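Side-chain contacts in Maltose/maltodextrin transport permease homologue (Bdellovibrio bacteriovorus HD100, PDB 6FFL), which binds maltotriose through this periplasmic-binding-protein-type domain, which is fused to a MalF permease that probably carries maltose and maltodextrins across the membrane: residues A20-K25 with T297-L302; E83-D88 with K289-L294; D182-N187 with P342-V347; Y272-N277 with E285-L290. All coordinates share one frame; numbering follows the deposited sequence.

Contact 1: A20-K25 with T297-L302; sequences AEALEK and TPVQLL
This is a spaced helix-to-helix contact on one lobe of a periplasmic binding protein fold, where helix 13-29 runs beside helix 297-307. The two short axes stay 10.8 Å apart and point nearly opposite ways, at 153°, so the gap is bridged by side chains reaching inward and not by close backbone packing. Ala22 and Val299 mark the nearest backbone approach, yet even there the methyl CB of Ala22 lies 4.2 Å from CG1 of Val299. Tyr293 of helix 281-294 touches Val299 and Lys25, and its OH makes a weak hydrogen bond to the backbone O of Ala22.

Leu302 fills the next turn. Its CG stands opposite the backbone N (chi1 -177°), which carries the branched end across the gap, CD2 against CG and CD of Glu21 and CD1 against the carboxylate. That glutamate is extended and passes the leucine at a slant. Its OE1 forms a salt bridge with Lys306, so the apolar leucine flanks a charge whose partner sits one turn beyond Leu302 on helix 297-307. CD2 of Leu302 lies 4.0 Å from CD of Glu21, and CD1 of Leu302 is 3.8 Å from OE2 of Glu21.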
loop_
_atom_site.group_PDB
_atom_site.type_symbol
_atom_site.label_atom_id
_atom_site.label_comp_id
_atom_site.label_asym_id
_atom_site.label_seq_id
_atom_site.Cartn_x
_atom_site.Cartn_y
_atom_site.Cartn_z
ATOM N N ALA A 20 -6.672 0.235 18.313
ATOM C CA ALA A 20 -6.783 -0.096 19.729
ATOM C C ALA A 20 -7.828 0.771 20.425
ATOM O O ALA A 20 -8.609 0.275 21.245
ATOM C CB ALA A 20 -5.423 0.051 20.412
ATOM N N GLU A 21 -7.856 2.073 20.117
ATOM C CA GLU A 21 -8.871 2.939 20.710
ATOM C C GLU A 21 -10.270 2.514 20.275
ATOM O O GLU A 21 -11.196 2.459 21.094
ATOM C CB GLU A 21 -8.607 4.397 20.329
ATOM C CG GLU A 21 -9.689 5.371 20.778
ATOM C CD GLU A 21 -9.344 6.825 20.488
ATOM O OE1 GLU A 21 -8.202 7.108 20.062
ATOM O OE2 GLU A 21 -10.219 7.693 20.694
ATOM N N ALA A 22 -10.436 2.198 18.989
ATOM C CA ALA A 22 -11.736 1.755 18.496
ATOM C C ALA A 22 -12.149 0.433 19.132
ATOM O O ALA A 22 -13.313 0.251 19.498
ATOM C CB ALA A 22 -11.696 1.633 16.971
ATOM N N LEU A 23 -11.209 -0.509 19.262
ATOM C CA LEU A 23 -11.545 -1.803 19.851
ATOM C C LEU A 23 -11.916 -1.654 21.321
ATOM O O LEU A 23 -12.797 -2.359 21.821
ATOM C CB LEU A 23 -10.378 -2.777 19.687
ATOM C CG LEU A 23 -10.065 -3.272 18.274
ATOM C CD1 LEU A 23 -8.921 -4.280 18.322
ATOM C CD2 LEU A 23 -11.315 -3.895 17.641
ATOM N N GLU A 24 -11.258 -0.731 22.023
ATOM C CA GLU A 24 -11.585 -0.497 23.423
ATOM C C GLU A 24 -13.018 0.008 23.564
ATOM O O GLU A 24 -13.755 -0.426 24.457
ATOM C CB GLU A 24 -10.566 0.484 24.006
ATOM C CG GLU A 24 -10.819 0.984 25.409
ATOM C CD GLU A 24 -9.806 2.052 25.806
ATOM O OE1 GLU A 24 -8.590 1.754 25.792
ATOM O OE2 GLU A 24 -10.222 3.189 26.114
ATOM N N LYS A 25 -13.444 0.897 22.662
ATOM C CA LYS A 25 -14.821 1.380 22.686
ATOM C C LYS A 25 -15.800 0.273 22.308
ATOM O O LYS A 25 -16.884 0.179 22.896
ATOM C CB LYS A 25 -14.977 2.571 21.735
ATOM C CG LYS A 25 -16.372 3.134 21.624
ATOM C CD LYS A 25 -16.364 4.627 21.867
ATOM C CE LYS A 25 -17.783 5.148 22.083
ATOM N NZ LYS A 25 -18.582 5.160 20.827
ATOM N N THR A 297 -19.070 5.071 10.283
ATOM C CA THR A 297 -18.535 6.411 10.061
ATOM C C THR A 297 -17.826 6.976 11.291
ATOM O O THR A 297 -16.771 7.613 11.117
ATOM C CB THR A 297 -19.662 7.322 9.555
ATOM O OG1 THR A 297 -19.894 7.023 8.174
ATOM C CG2 THR A 297 -19.286 8.823 9.684
ATOM N N PRO A 298 -18.295 6.763 12.527
ATOM C CA PRO A 298 -17.496 7.215 13.679
ATOM C C PRO A 298 -16.081 6.663 13.701
ATOM O O PRO A 298 -15.144 7.413 14.005
ATOM C CB PRO A 298 -18.331 6.742 14.877
ATOM C CG PRO A 298 -19.733 6.830 14.376
ATOM C CD PRO A 298 -19.661 6.373 12.942
ATOM N N VAL A 299 -15.880 5.388 13.339
ATOM C CA VAL A 299 -14.523 4.840 13.318
ATOM C C VAL A 299 -13.734 5.375 12.126
ATOM O O VAL A 299 -12.544 5.691 12.249
ATOM C CB VAL A 299 -14.559 3.298 13.318
ATOM C CG1 VAL A 299 -13.145 2.744 13.146
ATOM C CG2 VAL A 299 -15.172 2.785 14.609
ATOM N N GLN A 300 -14.365 5.469 10.952
ATOM C CA GLN A 300 -13.668 6.033 9.794
ATOM C C GLN A 300 -13.188 7.452 10.073
ATOM O O GLN A 300 -12.083 7.834 9.668
ATOM C CB GLN A 300 -14.584 6.027 8.574
ATOM C CG GLN A 300 -14.985 4.635 8.097
ATOM C CD GLN A 300 -15.420 4.636 6.646
ATOM O OE1 GLN A 300 -15.154 5.589 5.915
ATOM N NE2 GLN A 300 -16.086 3.558 6.216
ATOM N N LEU A 301 -14.005 8.248 10.754
ATOM C CA LEU A 301 -13.610 9.619 11.049
ATOM C C LEU A 301 -12.584 9.700 12.170
ATOM O O LEU A 301 -11.856 10.694 12.256
ATOM C CB LEU A 301 -14.844 10.456 11.388
ATOM C CG LEU A 301 -15.784 10.736 10.206
ATOM C CD1 LEU A 301 -17.046 11.485 10.667
ATOM C CD2 LEU A 301 -15.058 11.493 9.096
ATOM N N LEU A 302 -12.522 8.696 13.043
ATOM C CA LEU A 302 -11.430 8.632 14.007
ATOM C C LEU A 302 -10.093 8.480 13.291
ATOM O O LEU A 302 -9.124 9.189 13.599
ATOM C CB LEU A 302 -11.654 7.476 14.980
ATOM C CG LEU A 302 -10.631 7.314 16.102
ATOM C CD1 LEU A 302 -10.617 8.534 17.012
ATOM C CD2 LEU A 302 -10.953 6.045 16.890
#

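Contact 2: E83-D88 with K289-L294; sequences EVLGSD and KLLKYL
Leu85 lays its two methyls against two consecutive residues of helix 281-294, CD1 against Leu291 and CD2 against Lys292. The residue closes the short helix 82-85, and its CA comes to 8.3 Å from the CA of Lys292, a distance that the side chains must span. With CG lying beside its own backbone N (chi1 -58°), Leu85 swings its branched end nearer to the helix than its CB direction alone would suggest.

The two methyls meet different chemistry. On the buried side, CD1 of Leu85 is 4.1 Å from CD2 of Leu291, an ordinary apolar contact in which the two leucines lie aslant. Leu291 in turn packs on Tyr272 and Leu274 of strand 266-274, so this branch continues into the hydrophobic layer between helix and sheet. On the outer side, CD2 of Leu85 is 3.8 Å from CE of Lys292 and 3.9 Å from CG of Lys292. The lysine is extended beyond CG, and the two side chains run past one another, pointing opposite ways, so that methylenes and not the ammonium group supply the touching surface.

Neighbouring Val84 lies on Leu274 and Val288, extending the same apolar surface.

Every touching atom across the contact is carbon, which implies that the helix 82-85 terminus is held here by dispersion and burial, with the aliphatic stem of an exposed lysine forming the outer border.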
loop_
_atom_site.group_PDB
_atom_site.type_symbol
_atom_site.label_atom_id
_atom_site.label_comp_id
_atom_site.label_asym_id
_atom_site.label_seq_id
_atom_site.Cartn_x
_atom_site.Cartn_y
_atom_site.Cartn_z
ATOM N N GLU A 83 -24.455 -10.998 0.931
ATOM C CA GLU A 83 -25.587 -11.450 1.728
ATOM C C GLU A 83 -25.428 -11.079 3.197
ATOM O O GLU A 83 -26.430 -10.910 3.903
ATOM C CB GLU A 83 -25.759 -12.964 1.574
ATOM C CG GLU A 83 -25.554 -13.497 0.147
ATOM C CD GLU A 83 -24.080 -13.652 -0.244
ATOM O OE1 GLU A 83 -23.200 -13.359 0.596
ATOM O OE2 GLU A 83 -23.806 -14.062 -1.394
ATOM N N VAL A 84 -24.187 -10.945 3.665
ATOM C CA VAL A 84 -23.930 -10.604 5.061
ATOM C C VAL A 84 -24.362 -9.172 5.354
ATOM O O VAL A 84 -25.060 -8.905 6.339
ATOM C CB VAL A 84 -22.440 -10.812 5.390
ATOM C CG1 VAL A 84 -22.124 -10.307 6.791
ATOM C CG2 VAL A 84 -22.060 -12.285 5.240
ATOM N N LEU A 85 -23.944 -8.230 4.507
ATOM C CA LEU A 85 -24.167 -6.809 4.749
ATOM C C LEU A 85 -25.298 -6.206 3.918
ATOM O O LEU A 85 -25.786 -5.125 4.267
ATOM C CB LEU A 85 -22.871 -6.026 4.488
ATOM C CG LEU A 85 -21.683 -6.483 5.342
ATOM C CD1 LEU A 85 -20.397 -5.811 4.917
ATOM C CD2 LEU A 85 -21.961 -6.240 6.819
ATOM N N GLY A 86 -25.726 -6.864 2.850
ATOM C CA GLY A 86 -26.755 -6.306 1.978
ATOM C C GLY A 86 -26.184 -5.421 0.885
ATOM O O GLY A 86 -25.112 -4.832 1.012
ATOM N N SER A 87 -26.944 -5.306 -0.210
ATOM C CA SER A 87 -26.493 -4.516 -1.354
ATOM C C SER A 87 -26.546 -3.018 -1.067
ATOM O O SER A 87 -25.656 -2.268 -1.488
ATOM C CB SER A 87 -27.331 -4.852 -2.586
ATOM O OG SER A 87 -27.488 -3.718 -3.423
ATOM N N ASP A 88 -27.583 -2.556 -0.364
ATOM C CA ASP A 88 -27.640 -1.144 -0.003
ATOM C C ASP A 88 -26.446 -0.722 0.850
ATOM O O ASP A 88 -26.126 0.469 0.910
ATOM C CB ASP A 88 -28.950 -0.841 0.725
ATOM C CG ASP A 88 -30.144 -0.817 -0.215
ATOM O OD1 ASP A 88 -29.953 -0.545 -1.422
ATOM O OD2 ASP A 88 -31.273 -1.074 0.253
ATOM N N LYS A 289 -20.778 -8.023 13.836
ATOM C CA LYS A 289 -20.928 -6.788 14.602
ATOM C C LYS A 289 -19.649 -5.966 14.571
ATOM O O LYS A 289 -19.684 -4.750 14.357
ATOM C CB LYS A 289 -21.315 -7.097 16.048
ATOM C CG LYS A 289 -22.751 -7.527 16.234
ATOM C CD LYS A 289 -23.033 -7.813 17.696
ATOM C CE LYS A 289 -24.441 -7.400 18.081
ATOM N NZ LYS A 289 -24.939 -8.236 19.199
ATOM N N LEU A 290 -18.501 -6.619 14.768
ATOM C CA LEU A 290 -17.235 -5.899 14.770
ATOM C C LEU A 290 -16.926 -5.324 13.394
ATOM O O LEU A 290 -16.441 -4.191 13.286
ATOM C CB LEU A 290 -16.113 -6.824 15.236
ATOM C CG LEU A 290 -14.746 -6.154 15.388
ATOM C CD1 LEU A 290 -14.838 -5.037 16.424
ATOM C CD2 LEU A 290 -13.699 -7.177 15.791
ATOM N N LEU A 291 -17.191 -6.099 12.336
ATOM C CA LEU A 291 -16.981 -5.626 10.968
ATOM C C LEU A 291 -17.810 -4.380 10.672
ATOM O O LEU A 291 -17.319 -3.424 10.057
ATOM C CB LEU A 291 -17.337 -6.745 9.985
ATOM C CG LEU A 291 -17.460 -6.391 8.505
ATOM C CD1 LEU A 291 -16.122 -5.986 8.009
ATOM C CD2 LEU A 291 -17.984 -7.579 7.702
ATOM N N LYS A 292 -19.081 -4.388 11.067
ATOM C CA LYS A 292 -19.921 -3.215 10.856
ATOM C C LYS A 292 -19.418 -2.028 11.671
ATOM O O LYS A 292 -19.423 -0.889 11.191
ATOM C CB LYS A 292 -21.370 -3.537 11.213
ATOM C CG LYS A 292 -22.052 -4.551 10.279
ATOM C CD LYS A 292 -23.467 -4.866 10.806
ATOM C CE LYS A 292 -24.251 -5.768 9.869
ATOM N NZ LYS A 292 -25.550 -6.209 10.483
ATOM N N TYR A 293 -18.971 -2.272 12.904
ATOM C CA TYR A 293 -18.457 -1.181 13.730
ATOM C C TYR A 293 -17.177 -0.582 13.143
ATOM O O TYR A 293 -17.024 0.649 13.084
ATOM C CB TYR A 293 -18.213 -1.676 15.154
ATOM C CG TYR A 293 -17.546 -0.649 16.034
ATOM C CD1 TYR A 293 -18.245 0.469 16.474
ATOM C CD2 TYR A 293 -16.225 -0.795 16.422
ATOM C CE1 TYR A 293 -17.642 1.419 17.277
ATOM C CE2 TYR A 293 -15.611 0.148 17.231
ATOM C CZ TYR A 293 -16.325 1.251 17.651
ATOM O OH TYR A 293 -15.721 2.190 18.451
ATOM N N LEU A 294 -16.235 -1.429 12.718
ATOM C CA LEU A 294 -14.941 -0.914 12.276
ATOM C C LEU A 294 -15.022 -0.235 10.921
ATOM O O LEU A 294 -14.066 0.448 10.535
ATOM C CB LEU A 294 -13.893 -2.034 12.233
ATOM C CG LEU A 294 -13.496 -2.600 13.603
ATOM C CD1 LEU A 294 -12.572 -3.807 13.449
ATOM C CD2 LEU A 294 -12.856 -1.521 14.476
#

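Contact 3: D182-N187 with P342-V347; sequences DGVTPN and PVTPEV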
loop_
_atom_site.group_PDB
_atom_site.type_symbol
_atom_site.label_atom_id
_atom_site.label_comp_id
_atom_site.label_asym_id
_atom_site.label_seq_id
_atom_site.Cartn_x
_atom_site.Cartn_y
_atom_site.Cartn_z
ATOM N N ASP A 182 -7.030 -7.478 -19.941
ATOM C CA ASP A 182 -7.908 -8.511 -19.408
ATOM C C ASP A 182 -7.778 -8.667 -17.900
ATOM O O ASP A 182 -8.575 -9.395 -17.301
ATOM C CB ASP A 182 -7.644 -9.848 -20.112
ATOM C CG ASP A 182 -6.203 -10.347 -19.960
ATOM O OD1 ASP A 182 -5.442 -9.829 -19.116
ATOM O OD2 ASP A 182 -5.832 -11.291 -20.694
ATOM N N GLY A 183 -6.799 -8.009 -17.283
ATOM C CA GLY A 183 -6.625 -8.074 -15.852
ATOM C C GLY A 183 -6.040 -9.364 -15.329
ATOM O O GLY A 183 -5.976 -9.539 -14.109
ATOM N N VAL A 184 -5.626 -10.279 -16.204
ATOM C CA VAL A 184 -5.087 -11.565 -15.761
ATOM C C VAL A 184 -3.798 -11.959 -16.460
ATOM O O VAL A 184 -3.083 -12.843 -15.958
ATOM C CB VAL A 184 -6.132 -12.689 -15.925
ATOM C CG1 VAL A 184 -7.356 -12.423 -15.061
ATOM C CG2 VAL A 184 -6.510 -12.855 -17.391
ATOM N N THR A 185 -3.441 -11.375 -17.602
ATOM C CA THR A 185 -2.230 -11.776 -18.302
ATOM C C THR A 185 -1.075 -10.864 -17.908
ATOM O O THR A 185 -1.159 -9.646 -18.130
ATOM C CB THR A 185 -2.437 -11.734 -19.811
ATOM O OG1 THR A 185 -3.547 -12.578 -20.158
ATOM C CG2 THR A 185 -1.193 -12.237 -20.529
ATOM N N PRO A 186 0.001 -11.396 -17.330
ATOM C CA PRO A 186 1.171 -10.562 -17.033
ATOM C C PRO A 186 1.729 -9.942 -18.303
ATOM O O PRO A 186 1.703 -10.549 -19.376
ATOM C CB PRO A 186 2.170 -11.551 -16.417
ATOM C CG PRO A 186 1.327 -12.677 -15.904
ATOM C CD PRO A 186 0.182 -12.786 -16.889
ATOM N N ASN A 187 2.226 -8.714 -18.170
ATOM C CA ASN A 187 2.858 -7.986 -19.262
ATOM C C ASN A 187 4.178 -7.436 -18.734
ATOM O O ASN A 187 4.334 -6.226 -18.571
ATOM C CB ASN A 187 1.950 -6.865 -19.778
ATOM C CG ASN A 187 2.410 -6.305 -21.111
ATOM O OD1 ASN A 187 2.891 -7.035 -21.973
ATOM N ND2 ASN A 187 2.264 -4.999 -21.281
ATOM N N PRO A 342 -5.291 -3.862 -8.995
ATOM C CA PRO A 342 -5.924 -5.101 -9.466
ATOM C C PRO A 342 -5.967 -6.123 -8.340
ATOM O O PRO A 342 -5.113 -6.134 -7.453
ATOM C CB PRO A 342 -5.012 -5.553 -10.615
ATOM C CG PRO A 342 -3.663 -5.001 -10.274
ATOM C CD PRO A 342 -3.919 -3.692 -9.519
ATOM N N VAL A 343 -7.003 -6.971 -8.350
ATOM C CA VAL A 343 -7.223 -7.894 -7.240
ATOM C C VAL A 343 -7.323 -9.347 -7.675
ATOM O O VAL A 343 -7.504 -10.219 -6.825
ATOM C CB VAL A 343 -8.464 -7.511 -6.403
ATOM C CG1 VAL A 343 -8.375 -6.051 -5.916
ATOM C CG2 VAL A 343 -9.768 -7.764 -7.195
ATOM N N THR A 344 -7.211 -9.647 -8.963
ATOM C CA THR A 344 -7.285 -11.036 -9.404
ATOM C C THR A 344 -6.091 -11.826 -8.857
ATOM O O THR A 344 -5.036 -11.250 -8.565
ATOM C CB THR A 344 -7.288 -11.116 -10.928
ATOM O OG1 THR A 344 -6.097 -10.498 -11.420
ATOM C CG2 THR A 344 -8.495 -10.400 -11.498
ATOM N N PRO A 345 -6.222 -13.148 -8.697
ATOM C CA PRO A 345 -5.110 -13.913 -8.103
ATOM C C PRO A 345 -3.855 -13.881 -8.957
ATOM O O PRO A 345 -2.752 -14.049 -8.425
ATOM C CB PRO A 345 -5.683 -15.335 -7.965
ATOM C CG PRO A 345 -6.840 -15.379 -8.897
ATOM C CD PRO A 345 -7.402 -13.998 -8.964
ATOM N N GLU A 346 -3.993 -13.636 -10.265
ATOM C CA GLU A 346 -2.835 -13.547 -11.139
ATOM C C GLU A 346 -1.871 -12.457 -10.683
ATOM O O GLU A 346 -0.662 -12.566 -10.921
ATOM C CB GLU A 346 -3.289 -13.288 -12.575
ATOM C CG GLU A 346 -3.907 -14.509 -13.279
ATOM C CD GLU A 346 -5.383 -14.758 -12.966
ATOM O OE1 GLU A 346 -5.984 -14.045 -12.140
ATOM O OE2 GLU A 346 -5.957 -15.692 -13.568
ATOM N N VAL A 347 -2.381 -11.410 -10.028
ATOM C CA VAL A 347 -1.527 -10.303 -9.592
ATOM C C VAL A 347 -0.513 -10.781 -8.565
ATOM O O VAL A 347 0.614 -10.272 -8.499
ATOM C CB VAL A 347 -2.393 -9.153 -9.033
ATOM C CG1 VAL A 347 -1.523 -8.043 -8.461
ATOM C CG2 VAL A 347 -3.287 -8.609 -10.115
#
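An Asx turn and an Asx motif, both built on Asp182, shape the loop side of this surface contact, which joins the loop before helix 191-205 to the chain entering helix 346-362. Asp182 OD1 accepts from the backbone N of Val184 at 3.0 Å, the Asx turn, and from the N of Thr185 at 2.9 Å, the Asx motif, both donors approaching the same face of the carboxylate. The Val184 N comes from well above the plane, 53° out of it, while OD2 uses its syn lone pair for the hydroxyl OG1 of Thr185. Three bonds thus grip one carboxylate and fix the fold of the loop, including Gly183 at positive phi.

That turn presents the backbone O of Gly183 to Thr344, whose OG1 donates a 2.9 Å hydrogen bond to it. The C=O...donor angle of 167° puts the hydroxyl almost straight off the carbonyl; chi1 of 59° sets OG1 between the threonine's own N and carbonyl carbon. Beside this bond, Glu346 bends at chi2 and runs alongside Val184, both side chains pointing the same way. CG of Glu346 is 3.3 Å from the Val184 O, and OE1 of Glu346 is 3.6 Å from CG1 of Val184.

Ile383 of helix 368-384 packs on Glu346, and Tyr101 on Thr344. Together these features are those of an Asx-turn loop tied by a side-chain-to-backbone hydrogen bond to the residues that lead into a helix.

Contact 4: Y272-N277 with E285-L290; sequences YSLNAN and EAAVKL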
loop_
_atom_site.group_PDB
_atom_site.type_symbol
_atom_site.label_atom_id
_atom_site.label_comp_id
_atom_site.label_asym_id
_atom_site.label_seq_id
_atom_site.Cartn_x
_atom_site.Cartn_y
_atom_site.Cartn_z
ATOM N N TYR A 272 -11.526 -5.233 5.429
ATOM C CA TYR A 272 -11.854 -6.398 6.241
ATOM C C TYR A 272 -12.518 -7.490 5.411
ATOM O O TYR A 272 -13.354 -7.210 4.546
ATOM C CB TYR A 272 -12.781 -5.997 7.393
ATOM C CG TYR A 272 -12.184 -4.967 8.341
ATOM C CD1 TYR A 272 -11.408 -5.371 9.426
ATOM C CD2 TYR A 272 -12.405 -3.605 8.159
ATOM C CE1 TYR A 272 -10.868 -4.453 10.303
ATOM C CE2 TYR A 272 -11.854 -2.668 9.025
ATOM C CZ TYR A 272 -11.085 -3.103 10.099
ATOM O OH TYR A 272 -10.525 -2.192 10.972
ATOM N N SER A 273 -12.130 -8.736 5.684
ATOM C CA SER A 273 -12.806 -9.915 5.161
ATOM C C SER A 273 -13.172 -10.819 6.325
ATOM O O SER A 273 -12.510 -10.801 7.362
ATOM C CB SER A 273 -11.925 -10.699 4.169
ATOM O OG SER A 273 -11.538 -9.903 3.051
ATOM N N LEU A 274 -14.227 -11.619 6.135
ATOM C CA LEU A 274 -14.692 -12.595 7.120
ATOM C C LEU A 274 -14.209 -14.002 6.760
ATOM O O LEU A 274 -14.387 -14.450 5.626
ATOM C CB LEU A 274 -16.220 -12.579 7.191
ATOM C CG LEU A 274 -16.928 -11.370 7.809
ATOM C CD1 LEU A 274 -18.439 -11.561 7.700
ATOM C CD2 LEU A 274 -16.548 -11.207 9.268
ATOM N N ASN A 275 -13.610 -14.693 7.733
ATOM C CA ASN A 275 -13.170 -16.073 7.559
ATOM C C ASN A 275 -14.343 -16.977 7.197
ATOM O O ASN A 275 -15.422 -16.903 7.798
ATOM C CB ASN A 275 -12.503 -16.553 8.854
ATOM C CG ASN A 275 -11.598 -17.759 8.656
ATOM O OD1 ASN A 275 -11.801 -18.571 7.757
ATOM N ND2 ASN A 275 -10.581 -17.877 9.513
ATOM N N ALA A 276 -14.126 -17.835 6.202
ATOM C CA ALA A 276 -15.093 -18.891 5.939
ATOM C C ALA A 276 -15.229 -19.829 7.138
ATOM O O ALA A 276 -16.305 -20.402 7.359
ATOM C CB ALA A 276 -14.669 -19.655 4.685
ATOM N N ASN A 277 -14.152 -20.007 7.912
ATOM C CA ASN A 277 -14.161 -20.821 9.133
ATOM C C ASN A 277 -14.637 -19.982 10.310
ATOM O O ASN A 277 -13.986 -18.995 10.657
ATOM C CB ASN A 277 -12.755 -21.335 9.462
ATOM C CG ASN A 277 -12.167 -22.201 8.379
ATOM O OD1 ASN A 277 -12.852 -23.047 7.817
ATOM N ND2 ASN A 277 -10.873 -22.012 8.096
ATOM N N GLU A 285 -21.671 -14.079 14.606
ATOM C CA GLU A 285 -22.460 -12.883 14.884
ATOM C C GLU A 285 -21.597 -11.781 15.485
ATOM O O GLU A 285 -21.766 -10.601 15.158
ATOM C CB GLU A 285 -23.622 -13.227 15.821
ATOM C CG GLU A 285 -24.564 -14.298 15.282
ATOM C CD GLU A 285 -25.701 -14.617 16.237
ATOM O OE1 GLU A 285 -26.738 -13.931 16.173
ATOM O OE2 GLU A 285 -25.555 -15.553 17.052
ATOM N N ALA A 286 -20.661 -12.148 16.364
ATOM C CA ALA A 286 -19.769 -11.152 16.949
ATOM C C ALA A 286 -18.838 -10.565 15.897
ATOM O O ALA A 286 -18.562 -9.359 15.909
ATOM C CB ALA A 286 -18.965 -11.766 18.095
ATOM N N ALA A 287 -18.353 -11.399 14.972
ATOM C CA ALA A 287 -17.464 -10.905 13.925
ATOM C C ALA A 287 -18.190 -9.931 13.006
ATOM O O ALA A 287 -17.615 -8.926 12.567
ATOM C CB ALA A 287 -16.895 -12.082 13.127
ATOM N N VAL A 288 -19.457 -10.212 12.701
ATOM C CA VAL A 288 -20.218 -9.318 11.837
ATOM C C VAL A 288 -20.463 -7.987 12.536
ATOM O O VAL A 288 -20.342 -6.921 11.921
ATOM C CB VAL A 288 -21.523 -10.005 11.392
ATOM C CG1 VAL A 288 -22.478 -9.018 10.749
ATOM C CG2 VAL A 288 -21.194 -11.128 10.413
ATOM N N LYS A 289 -20.778 -8.023 13.836
ATOM C CA LYS A 289 -20.928 -6.788 14.602
ATOM C C LYS A 289 -19.649 -5.966 14.571
ATOM O O LYS A 289 -19.684 -4.750 14.357
ATOM C CB LYS A 289 -21.315 -7.097 16.048
ATOM C CG LYS A 289 -22.751 -7.527 16.234
ATOM C CD LYS A 289 -23.033 -7.813 17.696
ATOM C CE LYS A 289 -24.441 -7.400 18.081
ATOM N NZ LYS A 289 -24.939 -8.236 19.199
ATOM N N LEU A 290 -18.501 -6.619 14.768
ATOM C CA LEU A 290 -17.235 -5.899 14.770
ATOM C C LEU A 290 -16.926 -5.324 13.394
ATOM O O LEU A 290 -16.441 -4.191 13.286
ATOM C CB LEU A 290 -16.113 -6.824 15.236
ATOM C CG LEU A 290 -14.746 -6.154 15.388
ATOM C CD1 LEU A 290 -14.838 -5.037 16.424
ATOM C CD2 LEU A 290 -13.699 -7.177 15.791
#
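Leu274 holds its CG opposite the carbonyl carbon (chi1 -70°) with chi2 at 177°, a conformation that carries both methyls from strand 266-274 onto helix 281-294. There they separate: CD2 goes to Ala287 and CD1 to Val288. CG1 of Val288 is anti to the backbone N (chi1 168°), which puts CG2 beside that N, and CG2 is the branch that meets the leucine.

The distances show an even fit. CD2 of Leu274 is 4.0 Å from CB of Ala287, and CD1 of Leu274 is 3.9 Å from CG2 of Val288. The leucine and valine side chains cross at about a right angle, so they meet through single methyls and do not lie along one another. CD2 of Leu274 also comes to 4.2 Å from the backbone O of Ala287. The CA atoms of Leu274 and Ala287 are 7.5 Å apart, a spacing at which the small alanine lets the leucine end settle against the helix surface.

Leu274 is also packed on Leu61 of the neighbouring strand and on Leu81. Further along the chain, Asn275 OD1 accepts from the N of Asn277 at 2.8 Å, an Asx turn in which the donor lies above the carbonyl plane. The Asn275 ND2 is bonded to the backbone O atoms of Ser57 and Pro59, tying this turn to a separate loop.

Strand, turn and then a helix lying back on the sheet through apolar side chains make up a beta-alpha unit, in keeping with the layered alpha/beta lobes of periplasmic binding proteins.

How the contacts relate
Contacts 1, 2 and 4 lie on one side of the chain's centre, and helix 281-294 ties them together. Contacts 2 and 4 both use that helix, and their centres are 9 Å apart; Leu291 packs on Leu274 between them. Contact 1 joins the group through Leu23 on Leu290 and through Tyr293. Contact 4 is buried, whereas contacts 1 and 2 are partly buried: apolar atoms meet inside, and a glutamate side chain or a lysine stem borders them. Contact 3 stands apart, about 10 Å from contact 4 at the nearest atoms. It lies at the surface and, unlike the others, has a hydrogen bond between its segments.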